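Local coordinates for BH0493 protein (PDB 2QEE) that binds zinc and is probably a metal-dependent hydrolase of the amidohydrolase superfamily, though its substrate is not established, at residues Val10-Val15 with Val378-Tyr383; Asn20-Thr25 with Asp404-Asn409; Thr132-Ala137 with Glu362-Lys367; Leu299-Ser304 with Gly325-Met330; Glu310-Ala315 with Met344-Thr349. One frame throughout, in Å; residues are numbered along the deposited sequence. Where two conformers were deposited one is given.

How the contacts relate
From the N terminus, helix 8-21 meets helix 363-388 in contact 1, and the turn and strand that follow it meet helix 395-414 in contact 2. These two long closures cross, and they tie the start of the chain to its last two helices. Contact 3 is nested inside both and joins the end of helix 126-136 to the start of helix 363-388. Within the loop that contact 3 closes lie contacts 4 and 5, which cross each other: strand 298-302 with the loop after strand 321-323, then helix 308-317 with helix 333-347. Contact 5 also touches contact 1 through a salt bridge, Lys382 to Glu345, and contact 2 through Thr349 and Asn409.

Contact 1 (Val10-Val15 with Val378-Tyr383); sequences VLAEKV and VLIDKY
Val15 N to Leu11 O and Tyr383 N to Leu379 O, both 2.8 Å, are the shortest polar bonds here; each stays within its own helix, while the same four residues meet across the contact through carbon. Tyr383 CB lies 3.7 Å from Leu11 CD1, the two side chains crossing at about a right angle; the OH of the same tyrosine is hydrogen-bonded to Asp401 OD2. Val15 CG2 comes obliquely to the ring at CD2. Ile380 fills the middle: CG1 stands anti to its carbonyl carbon (chi1 -70°) and meets Val15 CB at 3.7 Å, and the terminal CD1 lies 3.5 Å from Ala12 CA. An alanine in place of Ile380 would probably open a gap against Ala12 and Val15. The helix segments run in broadly opposite directions, at 138°, with axes 9.5 Å apart. With no hydrogen bond between the two segments, this part of the interface rests on apolar packing, while a salt bridge from Arg8 to Asp381 adds a polar tie between the same helices.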
# COMPACT_ATOMS: atom_id res chain seq x y z
N VAL C 10 -22.78 8.72 -21.02
CA VAL C 10 -24.13 8.75 -20.39
C VAL C 10 -24.06 8.01 -19.03
O VAL C 10 -24.64 8.45 -18.05
CB VAL C 10 -25.19 8.22 -21.30
CG1 VAL C 10 -26.54 8.00 -20.53
CG2 VAL C 10 -25.37 9.22 -22.49
N LEU C 11 -23.37 6.89 -19.00
CA LEU C 11 -23.15 6.19 -17.74
C LEU C 11 -22.59 7.18 -16.70
O LEU C 11 -23.07 7.22 -15.56
CB LEU C 11 -22.12 5.08 -17.96
CG LEU C 11 -21.67 4.27 -16.70
CD1 LEU C 11 -22.88 3.48 -16.08
CD2 LEU C 11 -20.50 3.41 -17.00
N ALA C 12 -21.55 7.92 -17.06
CA ALA C 12 -20.92 8.84 -16.09
C ALA C 12 -21.95 9.86 -15.60
O ALA C 12 -22.05 10.11 -14.39
CB ALA C 12 -19.70 9.50 -16.72
N GLU C 13 -22.76 10.43 -16.50
CA GLU C 13 -23.78 11.41 -16.13
C GLU C 13 -24.77 10.78 -15.15
O GLU C 13 -25.12 11.37 -14.12
CB GLU C 13 -24.51 11.86 -17.41
CG GLU C 13 -25.63 12.88 -17.25
CD GLU C 13 -26.64 12.77 -18.40
OE1 GLU C 13 -27.88 12.84 -18.14
OE2 GLU C 13 -26.19 12.59 -19.59
N LYS C 14 -25.23 9.58 -15.48
CA LYS C 14 -26.28 8.94 -14.74
C LYS C 14 -25.80 8.47 -13.36
O LYS C 14 -26.55 8.54 -12.33
CB LYS C 14 -26.89 7.82 -15.58
CG LYS C 14 -27.71 8.49 -16.72
CD LYS C 14 -28.80 7.60 -17.30
CE LYS C 14 -29.58 8.31 -18.46
NZ LYS C 14 -29.57 9.78 -18.38
N VAL C 15 -24.56 7.99 -13.33
CA VAL C 15 -23.98 7.57 -12.04
C VAL C 15 -23.82 8.78 -11.15
O VAL C 15 -24.19 8.72 -9.97
CB VAL C 15 -22.63 6.77 -12.16
CG1 VAL C 15 -21.99 6.54 -10.74
CG2 VAL C 15 -22.88 5.41 -12.85
N VAL C 378 -15.33 5.46 -9.05
CA VAL C 378 -15.14 4.01 -8.94
C VAL C 378 -16.30 3.26 -9.57
O VAL C 378 -16.12 2.34 -10.41
CB VAL C 378 -14.95 3.61 -7.45
CG1 VAL C 378 -14.87 2.11 -7.33
CG2 VAL C 378 -13.66 4.32 -6.88
N LEU C 379 -17.52 3.68 -9.25
CA LEU C 379 -18.71 3.03 -9.86
C LEU C 379 -18.73 3.10 -11.40
O LEU C 379 -19.02 2.12 -12.08
CB LEU C 379 -19.99 3.69 -9.28
CG LEU C 379 -20.34 3.25 -7.85
CD1 LEU C 379 -21.45 4.21 -7.39
CD2 LEU C 379 -20.81 1.76 -7.84
N ILE C 380 -18.39 4.26 -11.93
CA ILE C 380 -18.35 4.48 -13.41
C ILE C 380 -17.39 3.42 -14.03
O ILE C 380 -17.76 2.69 -14.97
CB ILE C 380 -17.99 5.95 -13.79
CG1 ILE C 380 -19.15 6.87 -13.43
CG2 ILE C 380 -17.72 6.01 -15.28
CD1 ILE C 380 -18.80 8.41 -13.31
N ASP C 381 -16.19 3.30 -13.46
CA ASP C 381 -15.21 2.31 -13.99
C ASP C 381 -15.76 0.88 -13.90
O ASP C 381 -15.59 0.09 -14.84
CB ASP C 381 -13.92 2.39 -13.17
CG ASP C 381 -12.96 3.47 -13.69
OD1 ASP C 381 -13.19 4.04 -14.82
OD2 ASP C 381 -11.96 3.77 -12.97
N LYS C 382 -16.36 0.54 -12.75
CA LYS C 382 -16.86 -0.84 -12.56
C LYS C 382 -18.05 -1.17 -13.46
O LYS C 382 -18.12 -2.25 -14.03
CB LYS C 382 -17.17 -1.12 -11.07
CG LYS C 382 -15.95 -1.62 -10.28
CD LYS C 382 -14.76 -0.62 -10.29
CE LYS C 382 -13.52 -1.15 -9.47
NZ LYS C 382 -12.93 -2.28 -10.27
N TYR C 383 -19.00 -0.23 -13.59
CA TYR C 383 -20.08 -0.41 -14.52
C TYR C 383 -19.58 -0.49 -15.93
O TYR C 383 -20.04 -1.37 -16.69
CB TYR C 383 -21.12 0.70 -14.40
CG TYR C 383 -21.95 0.61 -13.15
CD1 TYR C 383 -22.68 -0.56 -12.82
CD2 TYR C 383 -22.09 1.74 -12.32
CE1 TYR C 383 -23.51 -0.60 -11.67
CE2 TYR C 383 -22.90 1.70 -11.17
CZ TYR C 383 -23.57 0.53 -10.87
OH TYR C 383 -24.36 0.56 -9.73

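Contact 2 (Asn20-Thr25 with Asp404-Asn409); sequences NNQPVT and DLFSRN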
# COMPACT_ATOMS: atom_id res chain seq x y z
N ASN C 20 -25.30 11.74 -6.40
CA ASN C 20 -25.62 13.06 -5.84
C ASN C 20 -27.00 13.10 -5.25
O ASN C 20 -27.19 13.68 -4.19
CB ASN C 20 -25.41 14.17 -6.86
CG ASN C 20 -23.91 14.41 -7.13
OD1 ASN C 20 -23.07 14.03 -6.31
ND2 ASN C 20 -23.58 15.04 -8.26
N ASN C 21 -27.96 12.47 -5.91
CA ASN C 21 -29.35 12.47 -5.46
C ASN C 21 -29.74 11.48 -4.37
O ASN C 21 -30.83 11.62 -3.76
CB ASN C 21 -30.25 12.23 -6.68
CG ASN C 21 -30.23 13.38 -7.63
OD1 ASN C 21 -29.98 14.51 -7.24
ND2 ASN C 21 -30.49 13.10 -8.92
N GLN C 22 -28.90 10.49 -4.08
CA GLN C 22 -29.26 9.47 -3.12
C GLN C 22 -29.09 10.06 -1.73
O GLN C 22 -28.00 10.50 -1.38
CB GLN C 22 -28.32 8.26 -3.23
CG GLN C 22 -28.40 7.29 -2.02
CD GLN C 22 -29.79 6.65 -1.92
OE1 GLN C 22 -30.44 6.32 -2.93
NE2 GLN C 22 -30.28 6.45 -0.67
N PRO C 23 -30.18 10.08 -0.93
CA PRO C 23 -30.00 10.59 0.45
C PRO C 23 -29.09 9.65 1.24
O PRO C 23 -29.28 8.41 1.21
CB PRO C 23 -31.40 10.54 1.03
CG PRO C 23 -32.34 10.44 -0.17
CD PRO C 23 -31.58 9.74 -1.23
N VAL C 24 -28.17 10.24 1.96
CA VAL C 24 -27.19 9.49 2.70
C VAL C 24 -27.61 9.18 4.13
O VAL C 24 -28.09 10.07 4.85
CB VAL C 24 -25.90 10.29 2.76
CG1 VAL C 24 -24.85 9.56 3.61
CG2 VAL C 24 -25.35 10.51 1.30
N THR C 25 -27.39 7.94 4.54
CA THR C 25 -27.30 7.62 5.97
C THR C 25 -25.84 7.70 6.34
O THR C 25 -24.99 6.97 5.75
CB THR C 25 -27.86 6.25 6.33
OG1 THR C 25 -29.29 6.28 6.08
CG2 THR C 25 -27.62 5.92 7.80
N ASP C 404 -28.02 1.01 -1.86
CA ASP C 404 -27.40 0.01 -1.01
C ASP C 404 -26.15 0.59 -0.35
O ASP C 404 -26.00 0.55 0.88
CB ASP C 404 -27.04 -1.24 -1.81
CG ASP C 404 -28.25 -2.14 -2.08
OD1 ASP C 404 -29.27 -2.03 -1.35
OD2 ASP C 404 -28.20 -2.96 -3.03
N LEU C 405 -25.29 1.17 -1.16
CA LEU C 405 -24.00 1.64 -0.66
C LEU C 405 -24.16 2.80 0.33
O LEU C 405 -23.43 2.83 1.32
CB LEU C 405 -23.11 2.12 -1.82
CG LEU C 405 -22.69 0.96 -2.76
CD1 LEU C 405 -22.11 1.58 -4.02
CD2 LEU C 405 -21.61 0.06 -2.05
N PHE C 406 -25.07 3.75 0.05
CA PHE C 406 -25.16 4.98 0.89
C PHE C 406 -26.16 4.90 2.03
O PHE C 406 -26.18 5.80 2.91
CB PHE C 406 -25.39 6.25 0.07
CG PHE C 406 -24.17 6.65 -0.76
CD1 PHE C 406 -23.18 7.47 -0.22
CD2 PHE C 406 -24.05 6.21 -2.07
CE1 PHE C 406 -22.04 7.80 -0.96
CE2 PHE C 406 -22.92 6.54 -2.81
CZ PHE C 406 -21.94 7.37 -2.27
N SER C 407 -26.98 3.83 2.03
CA SER C 407 -28.06 3.74 3.04
C SER C 407 -28.51 2.35 3.42
O SER C 407 -28.46 1.93 4.60
CB SER C 407 -29.27 4.57 2.59
OG SER C 407 -30.25 4.53 3.61
N ARG C 408 -28.97 1.59 2.44
CA ARG C 408 -29.66 0.34 2.76
C ARG C 408 -28.78 -0.74 3.36
O ARG C 408 -29.25 -1.51 4.17
CB ARG C 408 -30.37 -0.25 1.54
CG ARG C 408 -31.30 0.71 0.89
CD ARG C 408 -32.05 0.09 -0.33
NE ARG C 408 -32.90 1.10 -0.96
CZ ARG C 408 -33.39 1.04 -2.19
NH1 ARG C 408 -33.13 0.02 -3.00
NH2 ARG C 408 -34.15 2.04 -2.62
N ASN C 409 -27.49 -0.81 2.97
CA ASN C 409 -26.63 -1.85 3.52
C ASN C 409 -26.47 -1.65 5.02
O ASN C 409 -26.45 -2.64 5.76
CB ASN C 409 -25.20 -1.82 2.90
CG ASN C 409 -25.17 -2.38 1.48
OD1 ASN C 409 -26.12 -3.08 1.04
ND2 ASN C 409 -24.02 -2.12 0.75
O HOH W 1 -30.46 7.42 3.68
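Phe406 and Ser407 lie where helix 395-414, widened by a pi-type turn at 404-408, passes beside strand 24-26. That strand leads to the zinc ligands His28 and His30, consistent with the first strand of an amidohydrolase barrel. Phe406 CB touches Gln22 CG at 3.8 Å. The two side chains slide past each other in opposite directions, with amide and ring planes 19° apart; Val24 CG2 approaches the ring obliquely, and Lys372 of helix 363-388 makes a cation-pi contact with it. The backbone of Phe406 supplies a direct hydrogen bond: its O takes Thr25 N at 2.9 Å, the donor tilted 20° from the carbonyl plane. Next along, Ser407 holds OG anti to its backbone N (chi1 -176°), where it reaches a water at 2.9 Å. The same water bonds Thr25 OG1 and donates to Pro23 O, which also receives Gln22 NE2 at 2.9 Å, so this carbonyl accepts from both the side-chain amide and the water. Thr25 OG1 has a further partner in Trp411 NE1. At the end of the segment, Asn409 N reaches back five residues to Asp404 O at 2.9 Å.

Contact 3 (Thr132-Ala137 with Glu362-Lys367); sequences TVLQLA and EQLIYK
Leu134 and Leu364 form the tight side of a nearly parallel helix pair, in which the end of helix 126-136 lies against the start of helix 363-388 at 12°, with axes 8.8 Å apart. Helix 126-136 leads into strand 139-143, which runs parallel to strand 24-26. Leu134 CD2 and Leu364 CD1 are only 3.4 Å apart, closer than usual van der Waals contact. Beside them Ala137, just past the end of its helix, puts CB 3.5 Å from Leu364 O, and this small side chain lets the backbones come together. The side chains of Val133 and Leu364 cross at about a right angle, CG1 of the valine 3.9 Å from Leu364 CB. The metal centre is near: the side chain of Leu364 is about 9 Å from that of the zinc ligand Asp357. Packing is looser elsewhere. Glu362 offers only its CG to Val133 CG2, while its carboxylate is hydrogen-bonded to Gln129 NE2 and Asp43 N. On the exposed side, Leu136 CD1 meets Ile365 CD1 obliquely at 4.1 Å.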
# COMPACT_ATOMS: atom_id res chain seq x y z
N THR C 132 -30.48 23.53 6.94
CA THR C 132 -29.69 23.93 5.80
C THR C 132 -28.64 22.86 5.45
O THR C 132 -28.54 22.44 4.28
CB THR C 132 -28.97 25.25 6.08
OG1 THR C 132 -29.96 26.27 6.38
CG2 THR C 132 -28.19 25.68 4.85
N VAL C 133 -27.86 22.45 6.45
CA VAL C 133 -26.72 21.57 6.18
C VAL C 133 -27.16 20.19 5.71
O VAL C 133 -26.58 19.67 4.75
CB VAL C 133 -25.73 21.50 7.40
CG1 VAL C 133 -24.71 20.32 7.25
CG2 VAL C 133 -25.03 22.78 7.51
N LEU C 134 -28.19 19.60 6.31
CA LEU C 134 -28.60 18.26 5.89
C LEU C 134 -29.18 18.29 4.46
O LEU C 134 -29.06 17.30 3.72
CB LEU C 134 -29.66 17.68 6.85
CG LEU C 134 -29.16 17.42 8.29
CD1 LEU C 134 -30.25 16.63 9.08
CD2 LEU C 134 -27.89 16.64 8.27
N GLN C 135 -29.83 19.40 4.12
CA GLN C 135 -30.36 19.56 2.77
C GLN C 135 -29.21 19.66 1.75
O GLN C 135 -29.17 18.91 0.73
CB GLN C 135 -31.26 20.80 2.72
CG GLN C 135 -31.99 20.93 1.42
CD GLN C 135 -31.11 21.45 0.32
OE1 GLN C 135 -30.38 22.44 0.48
NE2 GLN C 135 -31.21 20.82 -0.86
N LEU C 136 -28.29 20.58 2.00
CA LEU C 136 -27.10 20.79 1.14
C LEU C 136 -26.25 19.55 0.97
O LEU C 136 -25.78 19.26 -0.16
CB LEU C 136 -26.21 21.91 1.65
CG LEU C 136 -26.73 23.32 1.42
CD1 LEU C 136 -25.87 24.28 2.25
CD2 LEU C 136 -26.69 23.65 -0.07
N ALA C 137 -26.03 18.81 2.06
CA ALA C 137 -25.24 17.58 2.02
C ALA C 137 -26.11 16.38 1.59
O ALA C 137 -25.60 15.26 1.47
CB ALA C 137 -24.55 17.31 3.40
N GLU C 362 -21.20 21.54 9.78
CA GLU C 362 -21.00 21.89 8.35
C GLU C 362 -20.09 20.92 7.60
O GLU C 362 -20.17 20.87 6.35
CB GLU C 362 -20.44 23.28 8.15
CG GLU C 362 -21.41 24.41 8.52
CD GLU C 362 -21.56 24.63 10.04
OE1 GLU C 362 -20.83 24.03 10.86
OE2 GLU C 362 -22.42 25.45 10.39
N GLN C 363 -19.31 20.14 8.32
CA GLN C 363 -18.42 19.15 7.69
C GLN C 363 -19.18 18.08 6.88
O GLN C 363 -18.61 17.43 5.99
CB GLN C 363 -17.57 18.46 8.73
CG GLN C 363 -16.57 19.39 9.41
CD GLN C 363 -15.84 18.74 10.57
OE1 GLN C 363 -16.31 17.80 11.18
NE2 GLN C 363 -14.66 19.27 10.89
N LEU C 364 -20.44 17.84 7.19
CA LEU C 364 -21.27 16.96 6.35
C LEU C 364 -21.19 17.41 4.91
O LEU C 364 -21.19 16.55 4.01
CB LEU C 364 -22.74 16.98 6.80
CG LEU C 364 -22.94 16.35 8.15
CD1 LEU C 364 -24.45 16.47 8.45
CD2 LEU C 364 -22.59 14.88 8.09
N ILE C 365 -21.09 18.72 4.68
CA ILE C 365 -21.10 19.21 3.29
C ILE C 365 -19.85 18.64 2.59
O ILE C 365 -19.98 17.94 1.56
CB ILE C 365 -21.08 20.75 3.21
CG1 ILE C 365 -22.38 21.28 3.82
CG2 ILE C 365 -21.01 21.24 1.72
CD1 ILE C 365 -22.45 22.85 3.91
N TYR C 366 -18.67 18.94 3.13
CA TYR C 366 -17.43 18.53 2.39
C TYR C 366 -17.15 17.05 2.49
O TYR C 366 -16.61 16.41 1.52
CB TYR C 366 -16.21 19.34 2.79
CG TYR C 366 -15.30 18.81 3.89
CD1 TYR C 366 -14.41 17.75 3.63
CD2 TYR C 366 -15.29 19.41 5.18
CE1 TYR C 366 -13.48 17.34 4.56
CE2 TYR C 366 -14.36 18.96 6.13
CZ TYR C 366 -13.49 17.92 5.84
OH TYR C 366 -12.55 17.49 6.77
N LYS C 367 -17.45 16.44 3.63
CA LYS C 367 -17.11 15.03 3.76
C LYS C 367 -17.88 14.23 2.70
O LYS C 367 -17.32 13.32 2.06
CB LYS C 367 -17.41 14.50 5.18
CG LYS C 367 -16.61 15.22 6.27
CD LYS C 367 -15.38 14.50 6.65
CE LYS C 367 -14.88 15.12 7.99
NZ LYS C 367 -13.59 14.47 8.36

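Contact 4 (Leu299-Ser304 with Gly325-Met330); sequences LVTMLS and GCWWFM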
# COMPACT_ATOMS: atom_id res chain seq x y z
N LEU C 299 -19.45 -4.43 13.08
CA LEU C 299 -19.11 -3.38 12.11
C LEU C 299 -17.66 -3.05 12.38
O LEU C 299 -17.31 -2.81 13.54
CB LEU C 299 -19.99 -2.15 12.36
CG LEU C 299 -21.44 -2.26 11.85
CD1 LEU C 299 -22.31 -1.26 12.70
CD2 LEU C 299 -21.51 -1.87 10.36
N VAL C 300 -16.80 -3.01 11.36
CA VAL C 300 -15.37 -2.70 11.63
C VAL C 300 -14.85 -1.70 10.65
O VAL C 300 -15.17 -1.79 9.45
CB VAL C 300 -14.53 -3.99 11.53
CG1 VAL C 300 -12.97 -3.74 11.75
CG2 VAL C 300 -14.99 -5.04 12.57
N THR C 301 -14.09 -0.75 11.16
CA THR C 301 -13.25 0.13 10.35
C THR C 301 -11.86 0.14 11.00
O THR C 301 -11.76 -0.00 12.24
CB THR C 301 -13.86 1.55 10.21
OG1 THR C 301 -13.29 2.23 9.08
CG2 THR C 301 -13.71 2.44 11.47
N MET C 302 -10.81 0.31 10.18
CA MET C 302 -9.44 0.21 10.74
C MET C 302 -8.64 1.41 10.34
O MET C 302 -8.88 2.01 9.29
CB MET C 302 -8.71 -1.08 10.35
CG MET C 302 -9.42 -2.33 10.92
SD MET C 302 -8.65 -3.88 10.62
CE MET C 302 -7.42 -3.81 12.03
N LEU C 303 -7.67 1.76 11.18
CA LEU C 303 -7.01 3.07 10.96
C LEU C 303 -5.74 3.01 10.09
O LEU C 303 -5.35 4.04 9.50
CB LEU C 303 -6.67 3.70 12.32
CG LEU C 303 -6.25 5.18 12.33
CD1 LEU C 303 -7.24 6.16 11.69
CD2 LEU C 303 -6.01 5.61 13.86
N SER C 304 -5.06 1.87 10.12
CA SER C 304 -3.76 1.74 9.38
C SER C 304 -4.07 1.48 7.88
O SER C 304 -4.85 0.58 7.55
CB SER C 304 -2.92 0.60 9.99
OG SER C 304 -1.76 0.35 9.17
N GLY C 325 -16.45 2.59 5.78
CA GLY C 325 -15.85 3.92 5.81
C GLY C 325 -14.32 3.93 5.68
O GLY C 325 -13.63 2.91 5.70
N CYS C 326 -13.83 5.15 5.55
CA CYS C 326 -12.43 5.40 5.48
C CYS C 326 -12.15 6.35 6.60
O CYS C 326 -12.36 7.54 6.46
CB CYS C 326 -12.13 6.05 4.12
SG CYS C 326 -12.64 5.06 2.70
N TRP C 327 -11.67 5.79 7.70
CA TRP C 327 -11.64 6.49 8.96
C TRP C 327 -10.39 7.37 9.08
O TRP C 327 -9.27 6.85 8.96
CB TRP C 327 -11.60 5.38 10.04
CG TRP C 327 -11.67 5.82 11.46
CD1 TRP C 327 -12.32 6.91 11.96
CD2 TRP C 327 -11.09 5.14 12.60
NE1 TRP C 327 -12.15 6.98 13.33
CE2 TRP C 327 -11.40 5.91 13.75
CE3 TRP C 327 -10.34 3.97 12.75
CZ2 TRP C 327 -10.98 5.54 15.04
CZ3 TRP C 327 -9.94 3.60 14.05
CH2 TRP C 327 -10.25 4.39 15.16
N TRP C 328 -10.62 8.66 9.35
CA TRP C 328 -9.62 9.59 9.93
C TRP C 328 -8.38 9.71 9.01
O TRP C 328 -8.43 10.34 7.95
CB TRP C 328 -9.25 9.04 11.31
CG TRP C 328 -8.55 9.92 12.25
CD1 TRP C 328 -7.98 11.16 12.02
CD2 TRP C 328 -8.37 9.64 13.64
NE1 TRP C 328 -7.45 11.65 13.23
CE2 TRP C 328 -7.69 10.73 14.21
CE3 TRP C 328 -8.72 8.55 14.45
CZ2 TRP C 328 -7.34 10.76 15.57
CZ3 TRP C 328 -8.39 8.59 15.80
CH2 TRP C 328 -7.71 9.70 16.34
N PHE C 329 -7.30 9.03 9.35
CA PHE C 329 -6.06 9.13 8.51
C PHE C 329 -6.19 8.39 7.16
O PHE C 329 -5.38 8.57 6.26
CB PHE C 329 -4.84 8.64 9.27
CG PHE C 329 -4.63 9.36 10.56
CD1 PHE C 329 -4.56 10.73 10.61
CD2 PHE C 329 -4.52 8.62 11.75
CE1 PHE C 329 -4.38 11.36 11.84
CE2 PHE C 329 -4.35 9.23 12.96
CZ PHE C 329 -4.28 10.58 13.01
N MET C 330 -7.28 7.61 7.03
CA MET C 330 -7.68 6.99 5.77
C MET C 330 -8.58 7.92 4.94
O MET C 330 -8.87 7.64 3.76
CB MET C 330 -8.45 5.67 5.98
CG MET C 330 -7.75 4.56 6.84
SD MET C 330 -6.33 3.85 5.98
CE MET C 330 -5.06 5.01 6.46
O HOH W 2 -11.03 3.09 8.00
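Leu303 lies over the indole of Trp327, its CD1 3.9 Å above the ring plane and displaced toward the rim. The same methyl touches Trp328 CB at 3.5 Å and also reaches Phe329 CD2, so one leucine methyl touches three consecutive aromatic residues. On the opposite face of the Trp327 ring, Thr301 CG2 stands 3.5 Å above the plane. The threonine takes the rotamer with OG1 anti to its backbone N (chi1 -161°), which leaves CG2 in the crowded position. Both methyls sit toward the rim of the indole, on opposite faces, and Met302 C lies at its edge. A water links the strand end and the loop: it donates to Thr301 OG1 at 2.6 Å and to Met302 O at 2.7 Å, and accepts from Trp327 N at 2.8 Å. Thr301 OG1 is hydrogen-bonded to Phe324 O as well. Leu303 O, by contrast, has no polar partner in the model; Met330, bent at chi2 and chi3, covers it with CE at 3.2 Å. The indole also borders the metal centre: the Trp327 side chain comes within about 4 Å of the zinc ion and packs on its ligand Asp357. Strand 257-264 flanks Thr301 and Trp327, helix 333-347 covers Met330, and Gln308, at the start of helix 308-317, hydrogen-bonds Met302 O.

Contact 5 (Glu310-Ala315 with Met344-Thr349); sequences ELVVLA and MEMLGT
Val312 and Met346 bring helix 308-317 and helix 333-347 together with CA atoms 7.1 Å apart. The two helices follow strands 298-302 and 321-323, consistent with successive outer helices of a (βα)8 barrel. The second helix ends at Leu347; Gly348, the first residue beyond it, has positive phi (67°), and its N still bonds to Met344 O. Val312 CG1 lies 3.5 Å from Met346 CB, and the methionine, bent at chi3 (-83°), turns CE back to 3.6 Å from that same methyl. Leu347 works on the other side: CG packs on Val312 CG1, and both CD1 and CD2 lie 3.9 Å from Ala315 CB. An alanine at Leu347 would probably leave Ala315 CB without its partner and open a gap against Val312. Ile323 of strand 321-323 packs on both Val312 and Leu347, and Phe329 of a neighbouring subunit packs on Val313. Val313 CG2 in turn lies 4.0 Å from Met346 SD.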
# COMPACT_ATOMS: atom_id res chain seq x y z
N GLU C 310 -6.34 -6.62 3.85
CA GLU C 310 -6.64 -7.87 4.59
C GLU C 310 -7.99 -7.76 5.31
O GLU C 310 -8.69 -8.76 5.47
CB GLU C 310 -5.48 -8.27 5.48
CG GLU C 310 -5.19 -7.28 6.59
CD GLU C 310 -3.87 -7.55 7.34
OE1 GLU C 310 -3.11 -8.46 6.94
OE2 GLU C 310 -3.59 -6.78 8.29
N LEU C 311 -8.37 -6.54 5.73
CA LEU C 311 -9.75 -6.36 6.23
C LEU C 311 -10.83 -6.73 5.16
O LEU C 311 -11.84 -7.40 5.47
CB LEU C 311 -9.94 -4.92 6.70
CG LEU C 311 -11.35 -4.55 7.19
CD1 LEU C 311 -11.68 -5.40 8.47
CD2 LEU C 311 -11.44 -3.08 7.44
N VAL C 312 -10.61 -6.29 3.91
CA VAL C 312 -11.51 -6.72 2.80
C VAL C 312 -11.51 -8.21 2.67
O VAL C 312 -12.62 -8.84 2.56
CB VAL C 312 -11.05 -6.11 1.48
CG1 VAL C 312 -11.93 -6.60 0.33
CG2 VAL C 312 -11.10 -4.60 1.63
N VAL C 313 -10.33 -8.86 2.75
CA VAL C 313 -10.35 -10.32 2.57
C VAL C 313 -11.11 -10.96 3.74
O VAL C 313 -11.84 -11.96 3.55
CB VAL C 313 -8.92 -10.93 2.48
CG1 VAL C 313 -9.01 -12.46 2.24
CG2 VAL C 313 -8.12 -10.27 1.33
N LEU C 314 -10.98 -10.40 4.93
CA LEU C 314 -11.68 -10.99 6.08
C LEU C 314 -13.22 -10.89 5.87
O LEU C 314 -13.96 -11.81 6.24
CB LEU C 314 -11.25 -10.27 7.34
CG LEU C 314 -11.66 -11.02 8.64
CD1 LEU C 314 -11.17 -12.47 8.71
CD2 LEU C 314 -11.14 -10.21 9.83
N ALA C 315 -13.67 -9.76 5.33
CA ALA C 315 -15.12 -9.58 4.95
C ALA C 315 -15.55 -10.68 3.94
O ALA C 315 -16.70 -11.19 3.96
CB ALA C 315 -15.38 -8.22 4.36
N MET C 344 -14.67 -2.82 -3.69
CA MET C 344 -15.65 -3.16 -4.71
C MET C 344 -15.14 -4.35 -5.49
O MET C 344 -15.92 -5.19 -5.89
CB MET C 344 -15.89 -1.99 -5.63
CG MET C 344 -17.21 -2.23 -6.49
SD MET C 344 -17.81 -0.73 -7.24
CE MET C 344 -18.51 0.09 -5.79
N GLU C 345 -13.84 -4.40 -5.77
CA GLU C 345 -13.32 -5.57 -6.57
C GLU C 345 -13.55 -6.91 -5.88
O GLU C 345 -13.84 -7.90 -6.53
CB GLU C 345 -11.81 -5.36 -6.94
CG GLU C 345 -11.75 -4.20 -8.01
CD GLU C 345 -10.37 -3.61 -8.27
OE1 GLU C 345 -9.32 -4.16 -7.79
OE2 GLU C 345 -10.39 -2.56 -8.99
N MET C 346 -13.45 -6.95 -4.53
CA MET C 346 -13.55 -8.21 -3.79
C MET C 346 -14.89 -8.45 -3.11
O MET C 346 -15.15 -9.57 -2.64
CB MET C 346 -12.46 -8.28 -2.70
CG MET C 346 -11.14 -8.79 -3.28
SD MET C 346 -9.86 -8.95 -2.04
CE MET C 346 -9.36 -7.23 -2.06
N LEU C 347 -15.68 -7.39 -3.01
CA LEU C 347 -16.97 -7.49 -2.26
C LEU C 347 -18.16 -7.04 -3.09
O LEU C 347 -19.31 -7.09 -2.60
CB LEU C 347 -16.92 -6.65 -0.97
CG LEU C 347 -15.80 -7.01 0.03
CD1 LEU C 347 -15.89 -5.99 1.17
CD2 LEU C 347 -15.99 -8.42 0.56
N GLY C 348 -17.94 -6.54 -4.31
CA GLY C 348 -19.10 -6.06 -5.07
C GLY C 348 -19.68 -4.83 -4.37
O GLY C 348 -18.98 -3.89 -4.10
N THR C 349 -20.98 -4.84 -4.11
CA THR C 349 -21.60 -3.74 -3.37
C THR C 349 -21.90 -4.10 -1.90
O THR C 349 -22.65 -3.33 -1.21
CB THR C 349 -22.94 -3.31 -4.03
OG1 THR C 349 -23.79 -4.46 -4.07
CG2 THR C 349 -22.67 -2.76 -5.47